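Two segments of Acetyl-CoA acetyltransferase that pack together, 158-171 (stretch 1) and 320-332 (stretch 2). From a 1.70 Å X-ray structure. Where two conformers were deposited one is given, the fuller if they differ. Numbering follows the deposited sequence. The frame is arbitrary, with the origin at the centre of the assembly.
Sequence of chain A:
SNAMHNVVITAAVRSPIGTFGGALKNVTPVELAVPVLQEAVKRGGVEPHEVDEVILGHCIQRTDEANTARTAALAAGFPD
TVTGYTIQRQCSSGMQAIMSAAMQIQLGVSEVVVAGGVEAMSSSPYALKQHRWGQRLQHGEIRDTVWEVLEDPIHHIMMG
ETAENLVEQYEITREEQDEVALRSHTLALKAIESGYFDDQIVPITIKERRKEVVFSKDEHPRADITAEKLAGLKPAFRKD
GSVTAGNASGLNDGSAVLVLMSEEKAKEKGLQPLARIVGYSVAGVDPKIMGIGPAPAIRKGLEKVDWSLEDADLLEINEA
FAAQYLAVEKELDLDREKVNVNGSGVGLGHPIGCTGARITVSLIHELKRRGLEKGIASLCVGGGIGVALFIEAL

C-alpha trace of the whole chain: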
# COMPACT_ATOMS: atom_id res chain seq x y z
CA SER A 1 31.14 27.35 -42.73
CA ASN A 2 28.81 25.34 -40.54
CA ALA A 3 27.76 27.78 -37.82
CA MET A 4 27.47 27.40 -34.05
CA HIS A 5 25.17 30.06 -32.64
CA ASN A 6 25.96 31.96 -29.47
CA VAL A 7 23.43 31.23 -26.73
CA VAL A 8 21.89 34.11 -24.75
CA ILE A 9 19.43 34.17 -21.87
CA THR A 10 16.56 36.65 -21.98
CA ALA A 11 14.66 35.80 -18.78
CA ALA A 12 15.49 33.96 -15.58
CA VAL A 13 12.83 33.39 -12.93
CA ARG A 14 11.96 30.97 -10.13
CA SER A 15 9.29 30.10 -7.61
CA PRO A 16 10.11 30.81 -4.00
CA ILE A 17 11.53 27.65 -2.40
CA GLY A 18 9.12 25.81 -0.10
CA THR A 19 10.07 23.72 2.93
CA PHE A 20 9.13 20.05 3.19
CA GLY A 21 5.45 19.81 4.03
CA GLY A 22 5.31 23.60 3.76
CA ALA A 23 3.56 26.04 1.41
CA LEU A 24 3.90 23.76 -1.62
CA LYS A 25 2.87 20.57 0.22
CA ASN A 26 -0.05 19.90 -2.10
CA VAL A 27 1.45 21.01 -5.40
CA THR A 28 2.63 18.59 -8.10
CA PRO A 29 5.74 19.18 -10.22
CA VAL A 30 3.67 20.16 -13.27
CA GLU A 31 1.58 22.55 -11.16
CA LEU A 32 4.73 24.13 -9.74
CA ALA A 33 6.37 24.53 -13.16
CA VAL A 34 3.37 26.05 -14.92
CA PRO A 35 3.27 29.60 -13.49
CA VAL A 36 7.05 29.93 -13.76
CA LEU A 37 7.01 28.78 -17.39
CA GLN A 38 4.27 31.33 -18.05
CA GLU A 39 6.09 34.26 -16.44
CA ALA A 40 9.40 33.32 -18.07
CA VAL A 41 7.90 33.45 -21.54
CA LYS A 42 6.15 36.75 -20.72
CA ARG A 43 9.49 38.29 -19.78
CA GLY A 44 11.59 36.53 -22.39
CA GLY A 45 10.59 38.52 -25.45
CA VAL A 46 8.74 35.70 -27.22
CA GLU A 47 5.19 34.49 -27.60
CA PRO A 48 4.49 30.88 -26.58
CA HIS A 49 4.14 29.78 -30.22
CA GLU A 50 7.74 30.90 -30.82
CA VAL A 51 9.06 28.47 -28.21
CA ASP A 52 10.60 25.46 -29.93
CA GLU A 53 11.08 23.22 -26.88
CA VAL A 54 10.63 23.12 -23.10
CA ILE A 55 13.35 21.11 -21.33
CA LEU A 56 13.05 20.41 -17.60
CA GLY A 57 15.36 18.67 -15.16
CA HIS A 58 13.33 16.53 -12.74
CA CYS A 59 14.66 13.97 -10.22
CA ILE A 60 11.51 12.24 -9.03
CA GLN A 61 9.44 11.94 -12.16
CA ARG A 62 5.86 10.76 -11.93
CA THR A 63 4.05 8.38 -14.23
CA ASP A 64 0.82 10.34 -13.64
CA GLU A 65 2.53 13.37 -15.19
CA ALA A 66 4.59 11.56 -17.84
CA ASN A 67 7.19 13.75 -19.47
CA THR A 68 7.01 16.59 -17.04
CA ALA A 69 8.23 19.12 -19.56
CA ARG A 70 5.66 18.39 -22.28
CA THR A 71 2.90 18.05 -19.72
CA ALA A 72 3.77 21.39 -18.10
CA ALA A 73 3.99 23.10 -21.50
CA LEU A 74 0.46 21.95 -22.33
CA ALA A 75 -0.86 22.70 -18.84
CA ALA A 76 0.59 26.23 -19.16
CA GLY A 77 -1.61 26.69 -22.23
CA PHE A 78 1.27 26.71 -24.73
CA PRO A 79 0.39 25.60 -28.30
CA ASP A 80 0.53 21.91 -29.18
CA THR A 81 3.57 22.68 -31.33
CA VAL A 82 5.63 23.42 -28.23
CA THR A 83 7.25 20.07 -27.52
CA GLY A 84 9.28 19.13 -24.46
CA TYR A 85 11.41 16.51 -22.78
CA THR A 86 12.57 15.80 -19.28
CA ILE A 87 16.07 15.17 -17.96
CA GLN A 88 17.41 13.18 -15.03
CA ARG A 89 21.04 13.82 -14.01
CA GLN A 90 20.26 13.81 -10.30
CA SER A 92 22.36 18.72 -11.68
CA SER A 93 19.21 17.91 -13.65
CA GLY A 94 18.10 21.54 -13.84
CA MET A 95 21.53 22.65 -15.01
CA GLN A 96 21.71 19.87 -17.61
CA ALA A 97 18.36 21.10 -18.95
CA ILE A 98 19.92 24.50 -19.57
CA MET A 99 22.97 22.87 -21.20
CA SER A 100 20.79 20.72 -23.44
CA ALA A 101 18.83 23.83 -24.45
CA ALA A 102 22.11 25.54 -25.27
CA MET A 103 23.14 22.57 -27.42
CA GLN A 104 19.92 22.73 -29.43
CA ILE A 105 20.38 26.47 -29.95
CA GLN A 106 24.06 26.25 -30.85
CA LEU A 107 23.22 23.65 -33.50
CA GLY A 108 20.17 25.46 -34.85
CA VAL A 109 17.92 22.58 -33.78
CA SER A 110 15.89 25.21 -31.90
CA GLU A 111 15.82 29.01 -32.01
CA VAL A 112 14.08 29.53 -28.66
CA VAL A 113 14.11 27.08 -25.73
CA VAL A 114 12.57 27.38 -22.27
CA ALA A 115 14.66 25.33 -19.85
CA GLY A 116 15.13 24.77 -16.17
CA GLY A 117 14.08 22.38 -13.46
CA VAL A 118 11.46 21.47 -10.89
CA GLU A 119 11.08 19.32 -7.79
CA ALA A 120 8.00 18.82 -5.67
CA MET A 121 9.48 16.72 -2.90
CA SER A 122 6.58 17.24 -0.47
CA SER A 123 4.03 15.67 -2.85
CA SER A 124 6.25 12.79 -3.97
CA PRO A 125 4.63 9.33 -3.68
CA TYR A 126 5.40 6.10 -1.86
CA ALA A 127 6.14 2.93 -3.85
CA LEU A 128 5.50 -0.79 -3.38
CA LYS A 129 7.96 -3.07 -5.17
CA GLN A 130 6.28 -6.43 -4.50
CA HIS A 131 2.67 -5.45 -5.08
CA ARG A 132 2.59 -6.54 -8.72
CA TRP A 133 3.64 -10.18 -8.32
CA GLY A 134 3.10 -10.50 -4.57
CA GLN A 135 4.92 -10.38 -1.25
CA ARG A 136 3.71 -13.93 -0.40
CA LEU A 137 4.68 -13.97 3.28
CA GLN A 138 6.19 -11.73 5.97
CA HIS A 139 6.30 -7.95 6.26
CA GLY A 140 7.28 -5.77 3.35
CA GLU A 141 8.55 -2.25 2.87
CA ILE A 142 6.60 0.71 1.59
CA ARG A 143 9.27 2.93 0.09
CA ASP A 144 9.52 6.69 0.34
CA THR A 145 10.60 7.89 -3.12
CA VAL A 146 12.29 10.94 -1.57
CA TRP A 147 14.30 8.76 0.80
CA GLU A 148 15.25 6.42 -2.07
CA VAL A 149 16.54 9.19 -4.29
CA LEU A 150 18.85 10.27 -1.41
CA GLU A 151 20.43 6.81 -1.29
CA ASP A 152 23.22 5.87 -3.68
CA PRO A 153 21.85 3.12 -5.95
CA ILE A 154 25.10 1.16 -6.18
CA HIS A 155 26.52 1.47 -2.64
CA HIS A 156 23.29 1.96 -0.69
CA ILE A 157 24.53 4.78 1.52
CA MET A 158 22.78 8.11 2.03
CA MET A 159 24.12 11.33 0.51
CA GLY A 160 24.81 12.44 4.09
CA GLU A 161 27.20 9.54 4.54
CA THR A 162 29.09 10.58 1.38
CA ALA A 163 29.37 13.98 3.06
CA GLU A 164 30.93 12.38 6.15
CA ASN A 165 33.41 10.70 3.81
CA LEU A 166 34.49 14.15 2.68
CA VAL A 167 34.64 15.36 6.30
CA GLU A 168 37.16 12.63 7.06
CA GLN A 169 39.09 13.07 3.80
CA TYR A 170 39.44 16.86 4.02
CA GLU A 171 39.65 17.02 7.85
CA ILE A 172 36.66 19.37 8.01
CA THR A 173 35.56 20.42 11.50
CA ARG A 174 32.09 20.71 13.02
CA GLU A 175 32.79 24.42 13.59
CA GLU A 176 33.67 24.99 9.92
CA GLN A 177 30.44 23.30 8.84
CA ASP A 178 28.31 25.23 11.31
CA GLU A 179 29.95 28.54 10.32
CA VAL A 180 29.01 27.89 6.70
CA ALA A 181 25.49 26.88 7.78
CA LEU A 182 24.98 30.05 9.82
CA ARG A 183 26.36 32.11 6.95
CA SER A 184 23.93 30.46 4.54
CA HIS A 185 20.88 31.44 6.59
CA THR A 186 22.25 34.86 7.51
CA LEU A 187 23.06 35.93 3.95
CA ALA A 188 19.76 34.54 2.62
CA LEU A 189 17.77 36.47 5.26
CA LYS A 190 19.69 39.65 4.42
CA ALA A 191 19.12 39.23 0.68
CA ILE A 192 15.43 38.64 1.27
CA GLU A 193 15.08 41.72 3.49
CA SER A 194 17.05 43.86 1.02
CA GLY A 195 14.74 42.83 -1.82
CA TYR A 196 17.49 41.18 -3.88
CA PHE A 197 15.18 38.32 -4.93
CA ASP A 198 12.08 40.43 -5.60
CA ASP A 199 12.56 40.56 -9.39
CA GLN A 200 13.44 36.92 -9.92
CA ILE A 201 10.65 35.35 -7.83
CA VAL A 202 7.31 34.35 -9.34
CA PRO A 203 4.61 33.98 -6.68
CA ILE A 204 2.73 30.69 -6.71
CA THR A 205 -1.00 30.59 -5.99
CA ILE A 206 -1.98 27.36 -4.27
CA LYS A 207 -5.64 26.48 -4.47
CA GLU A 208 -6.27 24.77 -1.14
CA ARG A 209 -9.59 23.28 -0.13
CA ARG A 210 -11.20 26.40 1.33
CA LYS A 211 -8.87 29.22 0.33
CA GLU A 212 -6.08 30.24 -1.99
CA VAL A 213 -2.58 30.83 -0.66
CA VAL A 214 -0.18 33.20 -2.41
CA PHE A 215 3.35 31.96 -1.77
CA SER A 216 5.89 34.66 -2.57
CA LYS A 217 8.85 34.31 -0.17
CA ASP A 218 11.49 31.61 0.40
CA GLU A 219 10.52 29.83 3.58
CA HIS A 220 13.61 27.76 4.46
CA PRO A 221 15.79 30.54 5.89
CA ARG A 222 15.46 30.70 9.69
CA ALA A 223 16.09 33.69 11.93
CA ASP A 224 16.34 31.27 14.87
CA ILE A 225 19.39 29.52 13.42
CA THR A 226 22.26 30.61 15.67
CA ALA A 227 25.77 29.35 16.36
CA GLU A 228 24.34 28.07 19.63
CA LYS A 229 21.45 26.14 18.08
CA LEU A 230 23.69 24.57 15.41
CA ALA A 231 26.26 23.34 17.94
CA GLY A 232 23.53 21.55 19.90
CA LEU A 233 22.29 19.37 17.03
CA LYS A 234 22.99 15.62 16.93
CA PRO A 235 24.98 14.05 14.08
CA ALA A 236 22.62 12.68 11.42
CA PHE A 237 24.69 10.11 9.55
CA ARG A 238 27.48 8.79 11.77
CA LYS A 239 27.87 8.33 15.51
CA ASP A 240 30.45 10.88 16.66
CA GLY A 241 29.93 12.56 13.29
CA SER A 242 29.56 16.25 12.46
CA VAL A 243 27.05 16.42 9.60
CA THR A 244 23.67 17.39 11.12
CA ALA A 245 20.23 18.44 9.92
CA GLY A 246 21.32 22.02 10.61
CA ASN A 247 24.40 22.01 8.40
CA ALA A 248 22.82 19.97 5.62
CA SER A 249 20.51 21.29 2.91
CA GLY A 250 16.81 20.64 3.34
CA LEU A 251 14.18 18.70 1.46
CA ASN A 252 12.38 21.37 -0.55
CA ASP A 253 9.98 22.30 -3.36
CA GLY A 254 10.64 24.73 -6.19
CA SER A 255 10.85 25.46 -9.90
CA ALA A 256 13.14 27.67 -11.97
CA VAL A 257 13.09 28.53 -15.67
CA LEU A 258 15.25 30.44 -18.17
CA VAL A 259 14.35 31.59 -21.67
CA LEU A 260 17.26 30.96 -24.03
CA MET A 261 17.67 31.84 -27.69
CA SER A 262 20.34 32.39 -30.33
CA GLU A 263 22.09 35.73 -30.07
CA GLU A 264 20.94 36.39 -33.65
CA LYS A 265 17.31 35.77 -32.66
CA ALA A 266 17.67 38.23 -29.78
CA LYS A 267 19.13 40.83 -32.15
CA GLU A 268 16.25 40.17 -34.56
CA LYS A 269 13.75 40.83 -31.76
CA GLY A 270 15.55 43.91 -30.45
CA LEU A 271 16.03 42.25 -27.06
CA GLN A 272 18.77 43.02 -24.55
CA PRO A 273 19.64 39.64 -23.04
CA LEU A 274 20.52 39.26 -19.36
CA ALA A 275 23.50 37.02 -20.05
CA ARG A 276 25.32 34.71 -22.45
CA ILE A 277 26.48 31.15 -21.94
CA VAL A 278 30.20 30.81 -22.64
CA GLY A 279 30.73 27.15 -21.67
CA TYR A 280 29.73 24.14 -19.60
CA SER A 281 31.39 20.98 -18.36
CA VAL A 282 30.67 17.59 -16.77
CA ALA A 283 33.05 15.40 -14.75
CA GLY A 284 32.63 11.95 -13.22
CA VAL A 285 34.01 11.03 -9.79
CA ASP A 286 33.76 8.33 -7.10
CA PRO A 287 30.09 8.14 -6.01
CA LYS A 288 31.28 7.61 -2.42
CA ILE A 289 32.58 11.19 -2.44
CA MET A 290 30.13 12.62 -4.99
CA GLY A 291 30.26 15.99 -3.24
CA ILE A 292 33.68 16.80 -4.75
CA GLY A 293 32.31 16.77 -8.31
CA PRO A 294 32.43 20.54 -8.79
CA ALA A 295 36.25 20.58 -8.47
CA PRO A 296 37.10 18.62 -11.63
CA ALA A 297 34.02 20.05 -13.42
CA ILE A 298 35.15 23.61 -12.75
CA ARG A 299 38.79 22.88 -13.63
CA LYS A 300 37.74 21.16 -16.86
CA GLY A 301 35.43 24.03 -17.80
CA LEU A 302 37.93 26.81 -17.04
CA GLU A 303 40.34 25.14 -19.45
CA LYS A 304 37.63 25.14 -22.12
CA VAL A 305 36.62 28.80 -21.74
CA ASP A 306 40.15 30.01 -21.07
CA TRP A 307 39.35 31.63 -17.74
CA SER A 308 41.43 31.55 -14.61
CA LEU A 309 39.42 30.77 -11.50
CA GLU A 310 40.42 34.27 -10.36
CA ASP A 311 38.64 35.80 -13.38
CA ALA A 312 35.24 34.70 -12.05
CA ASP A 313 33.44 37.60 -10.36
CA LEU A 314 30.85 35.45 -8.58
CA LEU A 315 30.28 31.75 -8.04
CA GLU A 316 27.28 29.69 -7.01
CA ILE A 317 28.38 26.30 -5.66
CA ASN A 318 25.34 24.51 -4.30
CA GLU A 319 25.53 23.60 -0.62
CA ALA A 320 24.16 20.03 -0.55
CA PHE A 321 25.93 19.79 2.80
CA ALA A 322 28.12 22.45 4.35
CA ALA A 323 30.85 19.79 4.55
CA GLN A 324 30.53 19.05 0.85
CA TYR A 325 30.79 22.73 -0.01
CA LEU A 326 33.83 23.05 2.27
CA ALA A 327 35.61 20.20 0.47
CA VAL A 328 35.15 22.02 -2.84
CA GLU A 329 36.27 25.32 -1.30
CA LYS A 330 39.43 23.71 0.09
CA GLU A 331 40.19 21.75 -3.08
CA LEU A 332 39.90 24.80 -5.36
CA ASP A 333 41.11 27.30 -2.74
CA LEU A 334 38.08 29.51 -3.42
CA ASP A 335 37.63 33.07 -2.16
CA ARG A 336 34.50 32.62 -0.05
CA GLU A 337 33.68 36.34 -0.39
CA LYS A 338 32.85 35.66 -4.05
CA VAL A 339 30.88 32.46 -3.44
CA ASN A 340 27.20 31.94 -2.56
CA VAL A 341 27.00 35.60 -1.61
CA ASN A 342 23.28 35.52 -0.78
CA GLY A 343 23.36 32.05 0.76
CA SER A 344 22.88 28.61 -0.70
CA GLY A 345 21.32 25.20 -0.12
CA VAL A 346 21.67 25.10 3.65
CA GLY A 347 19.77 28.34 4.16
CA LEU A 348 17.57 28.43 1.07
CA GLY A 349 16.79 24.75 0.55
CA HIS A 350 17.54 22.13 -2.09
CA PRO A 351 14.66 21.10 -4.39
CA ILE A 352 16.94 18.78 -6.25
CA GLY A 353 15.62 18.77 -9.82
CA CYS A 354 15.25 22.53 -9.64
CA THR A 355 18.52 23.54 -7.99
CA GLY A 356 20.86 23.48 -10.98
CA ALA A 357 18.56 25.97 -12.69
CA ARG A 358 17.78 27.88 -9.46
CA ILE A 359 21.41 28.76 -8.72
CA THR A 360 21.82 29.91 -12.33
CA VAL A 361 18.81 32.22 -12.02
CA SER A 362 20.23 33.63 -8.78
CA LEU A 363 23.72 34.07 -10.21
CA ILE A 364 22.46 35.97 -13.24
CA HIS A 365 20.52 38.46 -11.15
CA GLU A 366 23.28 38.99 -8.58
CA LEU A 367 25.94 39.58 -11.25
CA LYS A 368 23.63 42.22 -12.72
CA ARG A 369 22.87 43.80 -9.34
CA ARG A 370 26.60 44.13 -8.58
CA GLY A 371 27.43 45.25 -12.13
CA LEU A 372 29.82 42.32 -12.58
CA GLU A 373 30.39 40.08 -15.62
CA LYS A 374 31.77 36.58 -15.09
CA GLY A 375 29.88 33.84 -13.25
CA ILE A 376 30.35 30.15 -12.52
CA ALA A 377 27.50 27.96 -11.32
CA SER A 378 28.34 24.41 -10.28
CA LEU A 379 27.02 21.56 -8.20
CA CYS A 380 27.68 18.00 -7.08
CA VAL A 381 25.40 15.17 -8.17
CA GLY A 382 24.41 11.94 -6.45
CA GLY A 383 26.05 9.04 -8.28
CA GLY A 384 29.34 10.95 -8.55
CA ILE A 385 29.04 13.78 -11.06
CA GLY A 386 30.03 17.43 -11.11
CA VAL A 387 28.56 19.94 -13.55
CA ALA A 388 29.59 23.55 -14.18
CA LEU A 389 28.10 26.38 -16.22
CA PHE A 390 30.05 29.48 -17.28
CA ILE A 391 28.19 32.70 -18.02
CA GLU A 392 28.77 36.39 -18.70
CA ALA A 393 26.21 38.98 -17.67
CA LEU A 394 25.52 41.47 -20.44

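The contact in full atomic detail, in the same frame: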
# COMPACT_ATOMS: atom_id res chain seq x y z
N MET A 158 23.47 6.84 2.24
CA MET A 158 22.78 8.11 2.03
C MET A 158 23.77 9.20 1.59
O MET A 158 24.96 9.12 1.88
CB MET A 158 22.05 8.54 3.30
CG MET A 158 21.08 7.50 3.84
SD MET A 158 19.73 7.09 2.70
CE MET A 158 18.85 8.64 2.60
N MET A 159 23.27 10.22 0.91
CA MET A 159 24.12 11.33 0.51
C MET A 159 24.86 11.92 1.72
O MET A 159 26.01 12.35 1.60
CB MET A 159 23.30 12.42 -0.18
CG MET A 159 22.65 12.01 -1.51
SD MET A 159 23.85 11.46 -2.74
CE MET A 159 23.65 9.68 -2.61
N GLY A 160 24.20 11.92 2.87
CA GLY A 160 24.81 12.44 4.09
C GLY A 160 26.04 11.66 4.52
O GLY A 160 26.99 12.22 5.09
N GLU A 161 26.02 10.36 4.27
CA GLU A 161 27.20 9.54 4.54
C GLU A 161 28.35 9.89 3.59
O GLU A 161 29.50 9.93 4.01
CB GLU A 161 26.86 8.05 4.48
CG GLU A 161 25.68 7.66 5.36
CD GLU A 161 25.33 6.18 5.28
OE1 GLU A 161 24.20 5.86 4.84
OE2 GLU A 161 26.19 5.36 5.66
N THR A 162 28.04 10.17 2.32
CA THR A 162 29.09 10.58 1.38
C THR A 162 29.70 11.91 1.83
O THR A 162 30.87 12.17 1.59
CB THR A 162 28.61 10.68 -0.09
OG1 THR A 162 27.84 11.88 -0.29
CG2 THR A 162 27.77 9.46 -0.47
N ALA A 163 28.89 12.73 2.50
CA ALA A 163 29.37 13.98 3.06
C ALA A 163 30.36 13.70 4.19
O ALA A 163 31.42 14.34 4.27
CB ALA A 163 28.20 14.84 3.55
N GLU A 164 30.03 12.73 5.05
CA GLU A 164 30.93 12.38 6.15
C GLU A 164 32.24 11.83 5.60
O GLU A 164 33.29 11.99 6.22
CB GLU A 164 30.29 11.37 7.10
CG GLU A 164 29.25 11.95 8.07
CD GLU A 164 29.86 12.72 9.23
OE1 GLU A 164 31.11 12.78 9.32
OE2 GLU A 164 29.10 13.26 10.06
N ASN A 165 32.18 11.18 4.44
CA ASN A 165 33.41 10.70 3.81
C ASN A 165 34.32 11.87 3.48
O ASN A 165 35.53 11.78 3.63
CB ASN A 165 33.11 9.88 2.55
CG ASN A 165 32.50 8.52 2.86
OD1 ASN A 165 32.68 7.98 3.96
ND2 ASN A 165 31.79 7.94 1.88
N LEU A 166 33.72 12.96 3.02
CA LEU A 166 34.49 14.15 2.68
C LEU A 166 35.01 14.85 3.94
O LEU A 166 36.10 15.39 3.93
CB LEU A 166 33.66 15.10 1.81
CG LEU A 166 33.58 14.70 0.33
CD1 LEU A 166 32.63 15.63 -0.42
CD2 LEU A 166 34.97 14.70 -0.31
N VAL A 167 34.22 14.82 5.01
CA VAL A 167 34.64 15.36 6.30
C VAL A 167 35.96 14.70 6.71
O VAL A 167 36.93 15.38 7.05
CB VAL A 167 33.60 15.09 7.39
CG1 VAL A 167 34.19 15.34 8.78
CG2 VAL A 167 32.36 15.95 7.17
N GLU A 168 35.97 13.38 6.70
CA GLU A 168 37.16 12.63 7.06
C GLU A 168 38.34 12.86 6.10
O GLU A 168 39.48 13.02 6.53
CB GLU A 168 36.82 11.14 7.13
CG GLU A 168 35.78 10.81 8.21
CD GLU A 168 35.01 9.53 7.93
OE1 GLU A 168 35.33 8.83 6.94
OE2 GLU A 168 34.07 9.22 8.71
N GLN A 169 38.04 12.88 4.81
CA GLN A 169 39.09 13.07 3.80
C GLN A 169 39.75 14.45 3.89
O GLN A 169 40.98 14.56 3.84
CB GLN A 169 38.51 12.83 2.40
CG GLN A 169 39.54 12.88 1.28
CD GLN A 169 38.98 12.36 -0.04
OE1 GLN A 169 38.17 11.44 -0.07
NE2 GLN A 169 39.42 12.97 -1.14
N TYR A 170 38.94 15.49 4.02
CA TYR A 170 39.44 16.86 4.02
C TYR A 170 39.65 17.45 5.43
O TYR A 170 39.98 18.62 5.57
CB TYR A 170 38.51 17.76 3.19
CG TYR A 170 38.71 17.59 1.69
CD1 TYR A 170 39.56 18.44 1.00
CD2 TYR A 170 38.07 16.58 0.99
CE1 TYR A 170 39.76 18.30 -0.36
CE2 TYR A 170 38.27 16.42 -0.38
CZ TYR A 170 39.12 17.29 -1.04
OH TYR A 170 39.34 17.16 -2.40
N GLU A 171 39.49 16.61 6.45
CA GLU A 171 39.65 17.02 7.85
C GLU A 171 38.86 18.28 8.19
O GLU A 171 39.38 19.23 8.78
CB GLU A 171 41.13 17.17 8.21
CG GLU A 171 41.91 15.87 8.04
CD GLU A 171 43.38 16.01 8.43
OE1 GLU A 171 43.65 16.35 9.60
OE2 GLU A 171 44.24 15.78 7.56
N ALA A 320 24.93 21.23 -0.87
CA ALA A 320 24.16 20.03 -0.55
C ALA A 320 24.34 19.70 0.93
O ALA A 320 23.40 19.32 1.65
CB ALA A 320 24.62 18.88 -1.41
N PHE A 321 25.58 19.85 1.38
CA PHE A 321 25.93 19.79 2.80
C PHE A 321 27.00 20.84 2.96
O PHE A 321 27.76 21.10 2.03
CB PHE A 321 26.48 18.42 3.18
CG PHE A 321 25.55 17.30 2.86
CD1 PHE A 321 24.65 16.84 3.81
CD2 PHE A 321 25.53 16.75 1.59
CE1 PHE A 321 23.76 15.82 3.51
CE2 PHE A 321 24.64 15.73 1.27
CZ PHE A 321 23.76 15.26 2.24
N ALA A 322 27.05 21.48 4.12
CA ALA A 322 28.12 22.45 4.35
C ALA A 322 29.49 21.78 4.16
O ALA A 322 30.41 22.38 3.61
CB ALA A 322 28.00 23.05 5.74
N ALA A 323 29.60 20.54 4.63
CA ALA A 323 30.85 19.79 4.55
C ALA A 323 31.26 19.58 3.10
O ALA A 323 32.43 19.63 2.75
CB ALA A 323 30.71 18.45 5.24
N GLN A 324 30.27 19.30 2.26
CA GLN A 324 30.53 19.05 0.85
C GLN A 324 31.01 20.33 0.19
O GLN A 324 31.99 20.33 -0.56
CB GLN A 324 29.27 18.51 0.18
CG GLN A 324 29.28 18.60 -1.33
CD GLN A 324 28.65 19.87 -1.86
OE1 GLN A 324 27.70 20.41 -1.28
NE2 GLN A 324 29.18 20.36 -2.98
N TYR A 325 30.34 21.44 0.49
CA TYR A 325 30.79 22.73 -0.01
C TYR A 325 32.24 23.02 0.44
O TYR A 325 33.09 23.44 -0.35
CB TYR A 325 29.88 23.89 0.43
CG TYR A 325 30.60 25.18 0.17
CD1 TYR A 325 30.70 25.68 -1.12
CD2 TYR A 325 31.29 25.83 1.19
CE1 TYR A 325 31.43 26.81 -1.39
CE2 TYR A 325 32.03 26.98 0.92
CZ TYR A 325 32.09 27.46 -0.37
OH TYR A 325 32.82 28.59 -0.66
N LEU A 326 32.51 22.78 1.72
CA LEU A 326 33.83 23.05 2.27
C LEU A 326 34.93 22.25 1.57
O LEU A 326 36.03 22.76 1.36
CB LEU A 326 33.85 22.81 3.78
CG LEU A 326 33.17 23.94 4.57
CD1 LEU A 326 32.69 23.46 5.93
CD2 LEU A 326 34.14 25.12 4.73
N ALA A 327 34.63 21.01 1.19
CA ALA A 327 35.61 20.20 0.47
C ALA A 327 35.95 20.85 -0.86
O ALA A 327 37.12 20.92 -1.25
CB ALA A 327 35.10 18.77 0.27
N VAL A 328 34.93 21.32 -1.57
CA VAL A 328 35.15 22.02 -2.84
C VAL A 328 35.94 23.30 -2.62
O VAL A 328 36.90 23.58 -3.35
CB VAL A 328 33.82 22.35 -3.54
CG1 VAL A 328 34.07 23.18 -4.78
CG2 VAL A 328 33.09 21.06 -3.91
N GLU A 329 35.55 24.08 -1.62
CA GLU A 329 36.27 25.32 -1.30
C GLU A 329 37.75 25.08 -1.02
O GLU A 329 38.62 25.81 -1.51
CB GLU A 329 35.62 26.02 -0.10
CG GLU A 329 36.30 27.33 0.26
CD GLU A 329 35.65 28.00 1.45
OE1 GLU A 329 34.68 28.76 1.25
OE2 GLU A 329 36.12 27.77 2.59
N LYS A 330 38.05 24.06 -0.23
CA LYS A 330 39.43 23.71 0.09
C LYS A 330 40.19 23.19 -1.13
O LYS A 330 41.34 23.56 -1.35
CB LYS A 330 39.48 22.68 1.22
CG LYS A 330 38.96 23.23 2.55
CD LYS A 330 38.83 22.15 3.60
CE LYS A 330 38.23 22.69 4.89
NZ LYS A 330 39.06 23.77 5.48
N GLU A 331 39.54 22.34 -1.92
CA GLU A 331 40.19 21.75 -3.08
C GLU A 331 40.58 22.80 -4.12
O GLU A 331 41.69 22.76 -4.67
CB GLU A 331 39.29 20.68 -3.70
CG GLU A 331 39.85 20.05 -4.97
CD GLU A 331 41.14 19.29 -4.73
OE1 GLU A 331 41.26 18.59 -3.70
OE2 GLU A 331 42.04 19.39 -5.58
N LEU A 332 39.68 23.74 -4.37
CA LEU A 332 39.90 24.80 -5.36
C LEU A 332 40.52 26.07 -4.78
O LEU A 332 40.86 26.99 -5.52
CB LEU A 332 38.57 25.15 -6.05
CG LEU A 332 37.90 24.08 -6.92
CD1 LEU A 332 36.60 24.62 -7.48
CD2 LEU A 332 38.81 23.63 -8.04
O HOH W 1 39.62 21.94 8.12

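Two helices of acetyl-CoA acetyltransferase pack at 41° between their N-to-C directions, their axes approaching to 8.5 Å, a close spacing that goes with the alanines lining the contact. Along stretch 2, Phe321, at the N-cap position, turns its ring onto the first turn of the other helix. The CB of Ala163 lies over one face, 4.0 Å from the centroid of the Phe321 ring in a CH-pi contact, while Phe321 CZ reaches the backbone at Gly160 N (3.4 Å) and touches Met159 CB (3.8 Å). Ala323 CB packs against Val167 CG2 at 3.6 Å. Gln324 meets Leu166 near the base of its side chain, with Gln324 CA 4.2 Å and Gln324 CB 4.5 Å from Leu166 CD1; its CA-to-CB bond points sideways and the end of the side chain turns back to its own stretch, where Gln324 OE1 accepts a hydrogen bond from Ala320 N (2.9 Å). One turn on from Ala323, Ala327 mirrors the Phe321 arrangement with the roles exchanged: its CB sits over one face of the Tyr170 ring, 4.0 Å from the centroid, and 4.1 Å from Leu166 CD1. Lys330 borders the same ring, its CB 4.2 Å from Tyr170 CD1, and a water donates to Glu171 O and accepts a weak hydrogen bond from Lys330 NZ. Glu331 closes the contact at the ring edge, where Tyr170 OH donates a 2.7 Å hydrogen bond to Glu331 OE1, the one direct hydrogen bond between the stretches.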